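Local coordinates for protein putative alpha-L-fucosidase (Bacteroides thetaiotaomicron, PDB 3EYP) that probably hydrolyses alpha-L-fucosides as a member of glycoside hydrolase family 29, its TIM-barrel-type catalytic domain being joined to an F5/8 type C domain, at residues D269-Y282 / H305-I319. Residues are numbered along the deposited sequence; the frame is centred on the assembly and turned at random. Where two conformers were deposited one is given.
Sequences DSRVKSVRELWDIY and HSTDSLHAALLKQGI
Helix 306-319 packs against helix 275-282 and the loop leading into it, a contact mostly apolar at the helices and mixed along the loop. It lies in the catalytic domain of TIM-barrel type, at the side where strand 291-295, joining the two helices, and strand 22-26 supply neighbours. The axes approach to 9.2 Å and cross at -57°. Beta-branched Val275 is compact enough to fit here, its CG2 3.7 Å from Leu314 CB and its CG1 against the backbone of Leu315. Leu315 holds CG trans to N, and its branches reach Leu278 and Trp279: CD2 meets Leu278 CB, while CD1 touches Trp279 CA and lies at the ring edge. Further along, Ile319 has a methyl to place over the Tyr282 ring, CD1 standing 3.6 Å from the centroid in a CH-pi contact; Met22 touches both Tyr282 and Leu315.

Across the two segments the loop is held by a hydrogen bond, His311 ND1 to Lys273 O at 2.6 Å and 165°; imidazole suits the place by offering an in-plane N-H to a carbonyl. Lys273 also bonds through its backbone to Ile258. Immediately after it, Ser274 and Glu277 form a capping box that starts helix 275-282. Val272 covers Thr307, its CB 3.8 Å from Thr307 CG2.

At the far end His305 offers a flat face on which the Asp269 carboxylate stacks, their planes 9° apart and Asp269 OD2 3.5 Å from His305 CE1. Replacing His305 by alanine removes the ring and is likely to leave that carboxylate without its stacking partner. Arg259 forms salt bridges with both Asp269 and Asp308, which probably offsets the repulsion between these acids and would favour their ionised forms. This pairing probably helps hold the loop end.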
# COMPACT_ATOMS: atom_id res chain seq x y z
N ASP A 269 -10.97 -14.41 16.27
CA ASP A 269 -9.95 -15.40 15.85
C ASP A 269 -10.57 -16.26 14.78
O ASP A 269 -9.90 -16.67 13.86
CB ASP A 269 -9.46 -16.31 16.98
CG ASP A 269 -8.49 -15.62 17.92
OD1 ASP A 269 -8.06 -14.45 17.69
OD2 ASP A 269 -8.17 -16.27 18.94
N SER A 270 -11.86 -16.50 14.86
CA SER A 270 -12.49 -17.41 13.88
C SER A 270 -12.98 -16.66 12.65
O SER A 270 -13.70 -17.23 11.84
CB SER A 270 -13.72 -18.08 14.48
OG SER A 270 -14.54 -17.05 15.09
N ARG A 271 -12.63 -15.38 12.57
CA ARG A 271 -13.16 -14.48 11.51
C ARG A 271 -12.06 -13.78 10.71
O ARG A 271 -12.27 -12.71 10.12
CB ARG A 271 -14.04 -13.39 12.13
CG ARG A 271 -15.24 -13.90 12.93
CD ARG A 271 -16.32 -14.42 12.03
NE ARG A 271 -17.35 -15.06 12.83
CZ ARG A 271 -18.38 -14.41 13.37
NH1 ARG A 271 -18.52 -13.10 13.16
NH2 ARG A 271 -19.28 -15.06 14.10
N VAL A 272 -10.88 -14.34 10.75
CA VAL A 272 -9.78 -13.83 9.93
C VAL A 272 -10.09 -14.06 8.45
O VAL A 272 -10.60 -15.10 8.02
CB VAL A 272 -8.40 -14.51 10.26
CG1 VAL A 272 -7.31 -14.00 9.32
CG2 VAL A 272 -7.96 -14.28 11.74
N LYS A 273 -9.77 -13.07 7.65
CA LYS A 273 -10.02 -13.17 6.23
C LYS A 273 -9.32 -14.39 5.68
O LYS A 273 -8.21 -14.76 6.04
CB LYS A 273 -9.59 -11.88 5.52
CG LYS A 273 -10.59 -10.75 5.77
CD LYS A 273 -10.08 -9.41 5.27
CE LYS A 273 -11.19 -8.38 5.27
NZ LYS A 273 -11.27 -7.74 6.56
N SER A 274 -10.00 -15.01 4.73
CA SER A 274 -9.49 -16.23 4.11
C SER A 274 -8.40 -15.85 3.13
O SER A 274 -8.30 -14.72 2.73
CB SER A 274 -10.62 -16.97 3.39
OG SER A 274 -11.01 -16.22 2.23
N VAL A 275 -7.57 -16.82 2.76
CA VAL A 275 -6.50 -16.61 1.78
C VAL A 275 -7.08 -16.11 0.46
O VAL A 275 -6.54 -15.19 -0.15
CB VAL A 275 -5.63 -17.91 1.57
CG1 VAL A 275 -4.56 -17.72 0.50
CG2 VAL A 275 -5.05 -18.35 2.90
N ARG A 276 -8.18 -16.72 0.05
CA ARG A 276 -8.89 -16.30 -1.16
C ARG A 276 -9.36 -14.85 -1.10
O ARG A 276 -9.23 -14.14 -2.07
CB ARG A 276 -10.08 -17.20 -1.51
CG ARG A 276 -9.69 -18.27 -2.48
CD ARG A 276 -10.78 -19.33 -2.68
NE ARG A 276 -11.66 -19.07 -3.82
CZ ARG A 276 -11.25 -18.77 -5.05
NH1 ARG A 276 -9.95 -18.63 -5.34
NH2 ARG A 276 -12.16 -18.57 -6.01
N GLU A 277 -9.88 -14.45 0.05
CA GLU A 277 -10.29 -13.05 0.30
C GLU A 277 -9.10 -12.11 0.19
O GLU A 277 -9.18 -11.05 -0.43
CB GLU A 277 -10.98 -12.89 1.66
CG GLU A 277 -12.41 -13.42 1.57
CD GLU A 277 -13.16 -13.60 2.90
OE1 GLU A 277 -14.42 -13.57 2.82
OE2 GLU A 277 -12.56 -13.78 3.99
N LEU A 278 -7.96 -12.54 0.74
CA LEU A 278 -6.75 -11.69 0.72
C LEU A 278 -6.14 -11.58 -0.69
O LEU A 278 -5.58 -10.58 -1.08
CB LEU A 278 -5.71 -12.24 1.72
CG LEU A 278 -6.16 -12.06 3.19
CD1 LEU A 278 -5.20 -12.87 4.09
CD2 LEU A 278 -6.24 -10.51 3.58
N TRP A 279 -6.30 -12.67 -1.45
CA TRP A 279 -5.86 -12.70 -2.83
C TRP A 279 -6.70 -11.71 -3.63
O TRP A 279 -6.19 -10.96 -4.45
CB TRP A 279 -5.99 -14.14 -3.39
CG TRP A 279 -5.84 -14.29 -4.87
CD1 TRP A 279 -6.69 -14.97 -5.70
CD2 TRP A 279 -4.76 -13.83 -5.68
NE1 TRP A 279 -6.21 -14.95 -6.99
CE2 TRP A 279 -5.01 -14.28 -7.00
CE3 TRP A 279 -3.58 -13.11 -5.43
CZ2 TRP A 279 -4.16 -13.99 -8.05
CZ3 TRP A 279 -2.74 -12.82 -6.47
CH2 TRP A 279 -3.03 -13.28 -7.78
N ASP A 280 -7.98 -11.68 -3.35
CA ASP A 280 -8.88 -10.74 -4.00
C ASP A 280 -8.42 -9.32 -3.69
O ASP A 280 -8.28 -8.47 -4.54
CB ASP A 280 -10.31 -10.86 -3.46
CG ASP A 280 -11.02 -12.08 -3.96
OD1 ASP A 280 -10.49 -12.74 -4.87
OD2 ASP A 280 -12.17 -12.34 -3.49
N ILE A 281 -8.21 -9.09 -2.42
CA ILE A 281 -7.74 -7.79 -1.96
C ILE A 281 -6.41 -7.38 -2.56
O ILE A 281 -6.24 -6.24 -3.05
CB ILE A 281 -7.68 -7.72 -0.40
CG1 ILE A 281 -9.11 -7.69 0.13
CG2 ILE A 281 -6.92 -6.51 0.08
CD1 ILE A 281 -9.23 -7.95 1.69
N TYR A 282 -5.48 -8.31 -2.56
CA TYR A 282 -4.17 -8.10 -3.18
C TYR A 282 -4.40 -7.60 -4.64
O TYR A 282 -3.77 -6.65 -5.14
CB TYR A 282 -3.35 -9.41 -3.19
CG TYR A 282 -1.96 -9.26 -3.82
CD1 TYR A 282 -0.86 -8.83 -3.08
CD2 TYR A 282 -1.76 -9.54 -5.17
CE1 TYR A 282 0.39 -8.65 -3.67
CE2 TYR A 282 -0.53 -9.38 -5.78
CZ TYR A 282 0.54 -8.95 -5.03
OH TYR A 282 1.77 -8.84 -5.60
N HIS A 305 -1.65 -13.40 16.15
CA HIS A 305 -2.36 -14.68 16.13
C HIS A 305 -1.91 -15.58 14.97
O HIS A 305 -1.61 -15.16 13.82
CB HIS A 305 -3.90 -14.49 16.14
CG HIS A 305 -4.69 -15.75 16.32
ND1 HIS A 305 -4.60 -16.52 17.46
CD2 HIS A 305 -5.61 -16.33 15.53
CE1 HIS A 305 -5.40 -17.57 17.33
NE2 HIS A 305 -6.04 -17.46 16.17
N SER A 306 -1.92 -16.85 15.27
CA SER A 306 -1.55 -17.88 14.30
C SER A 306 -2.30 -17.85 13.00
O SER A 306 -1.74 -17.96 11.92
CB SER A 306 -1.66 -19.29 14.92
OG SER A 306 -2.92 -19.63 15.47
N THR A 307 -3.59 -17.69 13.08
CA THR A 307 -4.39 -17.71 11.84
C THR A 307 -3.98 -16.56 10.93
O THR A 307 -3.78 -16.71 9.72
CB THR A 307 -5.88 -17.69 12.14
OG1 THR A 307 -6.16 -18.79 12.98
CG2 THR A 307 -6.70 -17.82 10.86
N ASP A 308 -3.83 -15.40 11.52
CA ASP A 308 -3.47 -14.19 10.80
C ASP A 308 -2.18 -14.45 10.06
O ASP A 308 -2.00 -14.12 8.88
CB ASP A 308 -3.24 -13.02 11.78
CG ASP A 308 -4.44 -12.74 12.71
OD1 ASP A 308 -5.10 -13.71 13.11
OD2 ASP A 308 -4.71 -11.55 13.07
N SER A 309 -1.25 -15.00 10.81
CA SER A 309 0.08 -15.30 10.30
C SER A 309 0.06 -16.34 9.16
O SER A 309 0.80 -16.22 8.12
CB SER A 309 1.03 -15.75 11.41
OG SER A 309 1.36 -14.71 12.31
N LEU A 310 -0.78 -17.35 9.36
CA LEU A 310 -0.92 -18.47 8.40
C LEU A 310 -1.42 -17.97 7.05
O LEU A 310 -0.87 -18.27 6.00
CB LEU A 310 -1.94 -19.49 8.93
CG LEU A 310 -2.19 -20.70 8.02
CD1 LEU A 310 -0.90 -21.45 7.81
CD2 LEU A 310 -3.31 -21.54 8.62
N HIS A 311 -2.53 -17.25 7.10
CA HIS A 311 -3.19 -16.76 5.91
C HIS A 311 -2.33 -15.83 5.06
O HIS A 311 -2.36 -15.91 3.86
CB HIS A 311 -4.55 -16.13 6.26
CG HIS A 311 -5.56 -17.14 6.71
ND1 HIS A 311 -6.90 -16.86 6.85
CD2 HIS A 311 -5.41 -18.43 7.09
CE1 HIS A 311 -7.53 -17.94 7.29
NE2 HIS A 311 -6.64 -18.90 7.46
N ALA A 312 -1.63 -14.91 5.74
CA ALA A 312 -0.59 -14.07 5.15
C ALA A 312 0.55 -14.87 4.53
O ALA A 312 1.06 -14.55 3.42
CB ALA A 312 -0.03 -13.07 6.21
N ALA A 313 0.99 -15.89 5.24
CA ALA A 313 2.06 -16.77 4.69
C ALA A 313 1.60 -17.52 3.41
O ALA A 313 2.31 -17.61 2.43
CB ALA A 313 2.61 -17.78 5.77
N LEU A 314 0.38 -18.03 3.46
CA LEU A 314 -0.20 -18.76 2.32
C LEU A 314 -0.43 -17.80 1.13
O LEU A 314 -0.23 -18.15 -0.02
CB LEU A 314 -1.50 -19.47 2.71
CG LEU A 314 -1.35 -20.58 3.76
CD1 LEU A 314 -2.71 -21.15 4.25
CD2 LEU A 314 -0.41 -21.67 3.23
N LEU A 315 -0.89 -16.59 1.41
CA LEU A 315 -1.04 -15.60 0.32
C LEU A 315 0.30 -15.42 -0.38
O LEU A 315 0.38 -15.32 -1.61
CB LEU A 315 -1.58 -14.27 0.85
CG LEU A 315 -1.64 -13.05 -0.09
CD1 LEU A 315 -2.60 -13.23 -1.23
CD2 LEU A 315 -1.96 -11.83 0.76
N LYS A 316 1.37 -15.39 0.38
CA LYS A 316 2.72 -15.11 -0.21
C LYS A 316 3.12 -16.28 -1.13
O LYS A 316 3.60 -16.09 -2.27
CB LYS A 316 3.78 -14.91 0.88
CG LYS A 316 5.20 -15.00 0.40
CD LYS A 316 5.51 -13.89 -0.59
CE LYS A 316 7.01 -13.78 -0.91
NZ LYS A 316 7.13 -12.77 -2.05
N GLN A 317 2.90 -17.46 -0.60
CA GLN A 317 3.17 -18.70 -1.37
C GLN A 317 2.35 -18.72 -2.65
O GLN A 317 2.84 -19.03 -3.74
CB GLN A 317 2.90 -19.97 -0.58
CG GLN A 317 3.40 -21.17 -1.37
CD GLN A 317 2.93 -22.49 -0.85
OE1 GLN A 317 2.71 -22.66 0.35
NE2 GLN A 317 2.84 -23.46 -1.74
N GLY A 318 1.11 -18.37 -2.51
CA GLY A 318 0.20 -18.28 -3.65
C GLY A 318 0.66 -17.28 -4.70
O GLY A 318 0.63 -17.55 -5.91
N ILE A 319 1.08 -16.11 -4.25
CA ILE A 319 1.48 -15.07 -5.13
C ILE A 319 2.75 -15.57 -5.84
O ILE A 319 2.90 -15.49 -7.09
CB ILE A 319 1.76 -13.69 -4.39
CG1 ILE A 319 0.46 -13.01 -3.94
CG2 ILE A 319 2.45 -12.66 -5.30
CD1 ILE A 319 0.68 -11.97 -2.76